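Local structure of putative succinylglutamate desuccinylase / aspartoacylase (Shewanella amazonensis, 3FMC) at residues Q192-I196 against G260-Y264; K281-F286 against M362-L368. The protein probably acts as a zinc-dependent hydrolase of the succinylglutamate desuccinylase/aspartoacylase family, acting on ester bonds. All blocks are in the same frame, centred on the assembly; numbering follows the deposited sequence.

Contact 1 of 2, residues Q192-I196 against G260-Y264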
loop_
_atom_site.group_PDB
_atom_site.type_symbol
_atom_site.label_atom_id
_atom_site.label_comp_id
_atom_site.label_asym_id
_atom_site.label_seq_id
_atom_site.Cartn_x
_atom_site.Cartn_y
_atom_site.Cartn_z
ATOM N N GLN C 192 30.369 -4.692 25.795
ATOM C CA GLN C 192 31.793 -4.337 25.781
ATOM C C GLN C 192 32.560 -4.937 24.604
ATOM O O GLN C 192 33.628 -4.437 24.288
ATOM C CB GLN C 192 32.480 -4.755 27.096
ATOM C CG GLN C 192 31.924 -4.111 28.350
ATOM C CD GLN C 192 32.102 -2.599 28.376
ATOM O OE1 GLN C 192 33.161 -2.076 28.046
ATOM N NE2 GLN C 192 31.057 -1.892 28.786
ATOM N N TYR C 193 31.999 -5.947 23.925
ATOM C CA TYR C 193 32.703 -6.660 22.831
ATOM C C TYR C 193 32.318 -6.223 21.446
ATOM O O TYR C 193 33.152 -6.222 20.521
ATOM C CB TYR C 193 32.556 -8.178 23.036
ATOM C CG TYR C 193 33.094 -8.579 24.374
ATOM C CD1 TYR C 193 34.475 -8.714 24.595
ATOM C CD2 TYR C 193 32.260 -8.745 25.446
ATOM C CE1 TYR C 193 34.972 -9.017 25.849
ATOM C CE2 TYR C 193 32.748 -9.061 26.695
ATOM C CZ TYR C 193 34.104 -9.200 26.893
ATOM O OH TYR C 193 34.532 -9.521 28.174
ATOM N N PHE C 194 31.052 -5.836 21.263
ATOM C CA PHE C 194 30.607 -5.338 19.973
ATOM C C PHE C 194 31.114 -3.890 19.754
ATOM O O PHE C 194 31.605 -3.264 20.695
ATOM C CB PHE C 194 29.070 -5.406 19.863
ATOM C CG PHE C 194 28.517 -6.810 19.958
ATOM C CD1 PHE C 194 28.410 -7.609 18.828
ATOM C CD2 PHE C 194 28.109 -7.329 21.165
ATOM C CE1 PHE C 194 27.913 -8.904 18.925
ATOM C CE2 PHE C 194 27.588 -8.618 21.256
ATOM C CZ PHE C 194 27.484 -9.389 20.135
ATOM N N SER C 195 31.024 -3.425 18.512
ATOM C CA SER C 195 31.413 -2.072 18.087
ATOM C C SER C 195 30.146 -1.187 17.947
ATOM O O SER C 195 29.866 -0.600 16.885
ATOM C CB SER C 195 32.155 -2.164 16.761
ATOM O OG SER C 195 33.315 -2.977 16.934
ATOM N N ILE C 196 29.417 -1.110 19.059
ATOM C CA ILE C 196 28.138 -0.412 19.104
ATOM C C ILE C 196 28.131 0.595 20.263
ATOM O O ILE C 196 28.181 0.209 21.442
ATOM C CB ILE C 196 26.994 -1.436 19.210
ATOM C CG1 ILE C 196 27.044 -2.384 17.979
ATOM C CG2 ILE C 196 25.635 -0.686 19.256
ATOM C CD1 ILE C 196 26.054 -3.549 17.943
ATOM N N GLY C 260 33.206 -6.450 14.952
ATOM C CA GLY C 260 32.703 -6.432 16.321
ATOM C C GLY C 260 32.108 -7.756 16.755
ATOM O O GLY C 260 32.335 -8.217 17.851
ATOM N N ILE C 261 31.293 -8.360 15.892
ATOM C CA ILE C 261 30.719 -9.671 16.166
ATOM C C ILE C 261 31.862 -10.658 16.421
ATOM O O ILE C 261 31.809 -11.432 17.367
ATOM C CB ILE C 261 29.845 -10.143 15.002
ATOM C CG1 ILE C 261 28.590 -9.243 14.902
ATOM C CG2 ILE C 261 29.445 -11.620 15.189
ATOM C CD1 ILE C 261 27.676 -9.502 13.708
ATOM N N LEU C 262 32.893 -10.610 15.604
ATOM C CA LEU C 262 34.058 -11.508 15.828
ATOM C C LEU C 262 34.675 -11.327 17.207
ATOM O O LEU C 262 35.083 -12.319 17.830
ATOM C CB LEU C 262 35.107 -11.336 14.747
ATOM C CG LEU C 262 34.949 -11.961 13.369
ATOM C CD1 LEU C 262 36.130 -11.446 12.500
ATOM C CD2 LEU C 262 34.949 -13.468 13.480
ATOM N N ALA C 263 34.792 -10.085 17.684
ATOM C CA ALA C 263 35.317 -9.859 19.057
ATOM C C ALA C 263 34.459 -10.612 20.103
ATOM O O ALA C 263 34.981 -11.204 21.055
ATOM C CB ALA C 263 35.398 -8.360 19.382
ATOM N N TYR C 264 33.112 -10.582 19.963
ATOM C CA TYR C 264 32.237 -11.292 20.858
ATOM C C TYR C 264 32.464 -12.797 20.741
ATOM O O TYR C 264 32.533 -13.494 21.730
ATOM C CB TYR C 264 30.746 -10.951 20.608
ATOM C CG TYR C 264 29.826 -11.608 21.591
ATOM C CD1 TYR C 264 29.774 -11.195 22.906
ATOM C CD2 TYR C 264 28.979 -12.653 21.204
ATOM C CE1 TYR C 264 28.967 -11.804 23.818
ATOM C CE2 TYR C 264 28.152 -13.263 22.125
ATOM C CZ TYR C 264 28.125 -12.825 23.425
ATOM O OH TYR C 264 27.305 -13.412 24.377
#
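In the alpha/beta catalytic domain of this zinc hydrolase family, helix 251-267 packs against the central sheet, and the loop between strands 176-184 and 198-202 packs along its flank. The case illustrates how a connection without regular structure can dock on a helix through side-chain packing, with no hydrogen bond between residues 192-196 and 260-264. Tyr193 and Phe194 both adopt m rotamers and both touch Tyr264, but their rings diverge. The Tyr193 CB sits 3.8 Å from Tyr264 CA, while the ring continues away from the segment and stacks on His267. Phe194 starts sideways, yet its ring reaches back under the helix, where it also meets Leu169, Leu239 and Leu241 of the sheet. Tyr264, with chi1 t, lays its ring nearly parallel to that of Phe194 (planes at 21°, centroids 4.9 Å apart), but the two are slid so far that they barely overlap. Its CB instead makes a CH-pi contact, 4.0 Å from the centroid of the Phe194 ring, and its hydroxyl is hydrogen-bonded to Glu187. Close backbone approach depends on Gly260: a CB modelled there would lie 2.9 Å from Ser195 N, a clash. The m rotamer of Ser195 places its OG 3.6 Å from Gly260 CA, and one turn further along the helix Ala263 CB rests 3.3 Å from Tyr193 O.

Contact 2 of 2, residues K281-F286 against M362-L368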
loop_
_atom_site.group_PDB
_atom_site.type_symbol
_atom_site.label_atom_id
_atom_site.label_comp_id
_atom_site.label_asym_id
_atom_site.label_seq_id
_atom_site.Cartn_x
_atom_site.Cartn_y
_atom_site.Cartn_z
ATOM N N LYS C 281 33.935 4.574 23.348
ATOM C CA LYS C 281 33.079 4.779 24.536
ATOM C C LYS C 281 31.784 4.040 24.244
ATOM O O LYS C 281 31.327 4.027 23.094
ATOM C CB LYS C 281 32.766 6.253 24.781
ATOM C CG LYS C 281 33.932 7.082 25.274
ATOM C CD LYS C 281 34.127 6.951 26.768
ATOM C CE LYS C 281 35.023 8.068 27.274
ATOM N NZ LYS C 281 36.229 8.227 26.400
ATOM N N ARG C 282 31.266 3.389 25.274
ATOM C CA ARG C 282 30.055 2.594 25.162
ATOM C C ARG C 282 29.092 3.020 26.211
ATOM O O ARG C 282 29.383 2.961 27.429
ATOM C CB ARG C 282 30.370 1.105 25.278
ATOM C CG ARG C 282 31.088 0.573 24.039
ATOM C CD ARG C 282 31.489 -0.910 24.243
ATOM N NE ARG C 282 32.082 -1.460 23.029
ATOM C CZ ARG C 282 33.398 -1.455 22.765
ATOM N NH1 ARG C 282 34.247 -0.936 23.632
ATOM N NH2 ARG C 282 33.859 -1.940 21.622
ATOM N N TYR C 283 27.889 3.386 25.754
ATOM C CA TYR C 283 26.875 3.879 26.659
ATOM C C TYR C 283 25.657 2.992 26.671
ATOM O O TYR C 283 25.433 2.231 25.733
ATOM C CB TYR C 283 26.442 5.285 26.249
ATOM C CG TYR C 283 27.589 6.261 26.277
ATOM C CD1 TYR C 283 27.960 6.910 27.456
ATOM C CD2 TYR C 283 28.303 6.503 25.148
ATOM C CE1 TYR C 283 29.037 7.791 27.467
ATOM C CE2 TYR C 283 29.356 7.374 25.154
ATOM C CZ TYR C 283 29.706 8.014 26.305
ATOM O OH TYR C 283 30.814 8.833 26.238
ATOM N N GLY C 284 24.868 3.098 27.737
ATOM C CA GLY C 284 23.639 2.321 27.859
ATOM C C GLY C 284 22.547 3.065 28.581
ATOM O O GLY C 284 22.748 4.189 29.059
ATOM N N CYS C 285 21.354 2.485 28.535
ATOM C CA CYS C 285 20.236 2.951 29.334
ATOM C C CYS C 285 19.300 1.770 29.492
ATOM O O CYS C 285 19.345 0.827 28.684
ATOM C CB CYS C 285 19.575 4.206 28.781
ATOM S SG CYS C 285 18.255 3.998 27.618
ATOM N N PHE C 286 18.523 1.756 30.565
ATOM C CA PHE C 286 17.549 0.725 30.758
ATOM C C PHE C 286 16.383 1.034 29.804
ATOM O O PHE C 286 16.050 2.198 29.576
ATOM C CB PHE C 286 17.091 0.646 32.205
ATOM C CG PHE C 286 18.154 0.105 33.095
ATOM C CD1 PHE C 286 18.341 -1.245 33.190
ATOM C CD2 PHE C 286 19.034 0.946 33.748
ATOM C CE1 PHE C 286 19.345 -1.766 33.971
ATOM C CE2 PHE C 286 20.033 0.419 34.537
ATOM C CZ PHE C 286 20.179 -0.944 34.640
HETATM N N MSE C 362 17.248 7.798 23.768
HETATM C CA MSE C 362 17.658 7.217 25.045
HETATM C C MSE C 362 17.857 8.363 26.022
HETATM O O MSE C 362 18.494 9.372 25.678
HETATM C CB MSE C 362 18.993 6.455 24.919
HETATM C CG MSE C 362 18.869 5.288 24.031
HETATM SE SE MSE C 362 20.529 4.223 24.054
HETATM C CE MSE C 362 20.058 2.902 22.715
ATOM N N THR C 363 17.252 8.237 27.184
ATOM C CA THR C 363 17.386 9.199 28.244
ATOM C C THR C 363 18.037 8.471 29.448
ATOM O O THR C 363 18.102 7.212 29.510
ATOM C CB THR C 363 16.016 9.785 28.669
ATOM O OG1 THR C 363 15.217 8.766 29.285
ATOM C CG2 THR C 363 15.305 10.387 27.451
ATOM N N LYS C 364 18.514 9.268 30.409
ATOM C CA LYS C 364 19.149 8.704 31.635
ATOM C C LYS C 364 20.271 7.717 31.218
ATOM O O LYS C 364 20.441 6.623 31.774
ATOM C CB LYS C 364 18.112 8.083 32.541
ATOM C CG LYS C 364 17.057 9.141 33.000
ATOM C CD LYS C 364 15.895 8.447 33.671
ATOM C CE LYS C 364 14.932 9.423 34.357
ATOM N NZ LYS C 364 14.807 10.639 33.545
ATOM N N VAL C 365 21.060 8.185 30.275
ATOM C CA VAL C 365 22.152 7.416 29.695
ATOM C C VAL C 365 23.385 7.428 30.589
ATOM O O VAL C 365 23.698 8.440 31.227
ATOM C CB VAL C 365 22.486 7.969 28.299
ATOM C CG1 VAL C 365 23.744 7.314 27.737
ATOM C CG2 VAL C 365 21.255 7.787 27.344
ATOM N N PHE C 366 24.085 6.300 30.651
ATOM C CA PHE C 366 25.316 6.240 31.412
ATOM C C PHE C 366 26.354 5.441 30.683
ATOM O O PHE C 366 26.037 4.646 29.801
ATOM C CB PHE C 366 25.033 5.620 32.756
ATOM C CG PHE C 366 24.416 4.296 32.674
ATOM C CD1 PHE C 366 25.201 3.132 32.731
ATOM C CD2 PHE C 366 23.017 4.157 32.631
ATOM C CE1 PHE C 366 24.581 1.867 32.708
ATOM C CE2 PHE C 366 22.401 2.877 32.587
ATOM C CZ PHE C 366 23.202 1.743 32.635
ATOM N N GLU C 367 27.619 5.663 31.024
ATOM C CA GLU C 367 28.696 4.906 30.392
ATOM C C GLU C 367 28.686 3.476 30.953
ATOM O O GLU C 367 28.525 3.243 32.165
ATOM C CB GLU C 367 30.055 5.591 30.577
ATOM C CG GLU C 367 31.176 4.815 29.936
ATOM C CD GLU C 367 32.465 5.617 29.863
ATOM O OE1 GLU C 367 32.561 6.658 30.564
ATOM O OE2 GLU C 367 33.345 5.223 29.076
ATOM N N LEU C 368 28.787 2.500 30.065
ATOM C CA LEU C 368 28.735 1.107 30.514
ATOM C C LEU C 368 30.093 0.736 31.078
ATOM O O LEU C 368 31.098 1.224 30.589
ATOM C CB LEU C 368 28.353 0.150 29.376
ATOM C CG LEU C 368 26.889 0.210 28.890
ATOM C CD1 LEU C 368 26.772 -0.728 27.700
ATOM C CD2 LEU C 368 25.870 -0.110 29.975
ATOM O OXT LEU C 368 30.184 -0.059 31.996
HETATM O O HOH W 1 32.569 2.661 27.993
HETATM O O HOH W 2 18.954 4.270 32.156
#
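The chain runs antiparallel across this contact, with Gly284 and Phe366 as a hydrogen-bonded pair: Gly284 N donates to Phe366 O at 2.8 Å, and Phe366 N returns the bond to Gly284 O at 3.0 Å. Tyr283 and Glu367 form the adjoining non-hydrogen-bonded pair, CA atoms 4.3 Å apart, beyond which Leu368 N reaches Arg282 O at 2.7 Å. In the other direction Lys364, at phi/psi 53/46, has left-handed backbone angles and bends the chain between strands 357-363 and 366-367; a water receives a bond from Phe286 N (3.0 Å) and gives one to Lys364 O (2.8 Å). The principle at work is sheet extension by a C-terminal tail: strand 283-286 pairs in parallel with strand 198-202 on one edge, and the last residues of the protein add a short antiparallel strand to its other edge. Gly284 lets side chains from that tail close over it. A CB modelled there would lie 2.6 Å from Leu368 CD2, and the Phe366 ring, at chi1 p, turns a face to Gly284 O. Phe366 CZ also meets Phe286 CE2 at 3.9 Å. Among other apolar contacts, Tyr283 CB touches Val365 CG1 (3.7 Å), and Cys285 SG approaches CB of Met362, a selenomethionine, at 3.7 Å. The terminal carboxylate of Leu368 forms a salt bridge with Arg188.

Overall arrangement
The two contacts follow in series along the chain, contact 1 closing before contact 2 opens, and their centres lie about 17 Å apart. Strand 198-202 links them: it leaves the loop of contact 1 and pairs with strand 283-286 of contact 2. Arg282 provides a direct tie, its NH2 lying 2.8 Å from Phe194 O in a probable hydrogen bond; the same NH2 also bonds to Lys278 O. Nearby, Gln192 NE2 packs 3.4 Å from Leu368 CB. The zinc expected in this family is not modelled; His43, Glu46 and His172, which face one vacant point, may be its ligands, and none belongs to either contact.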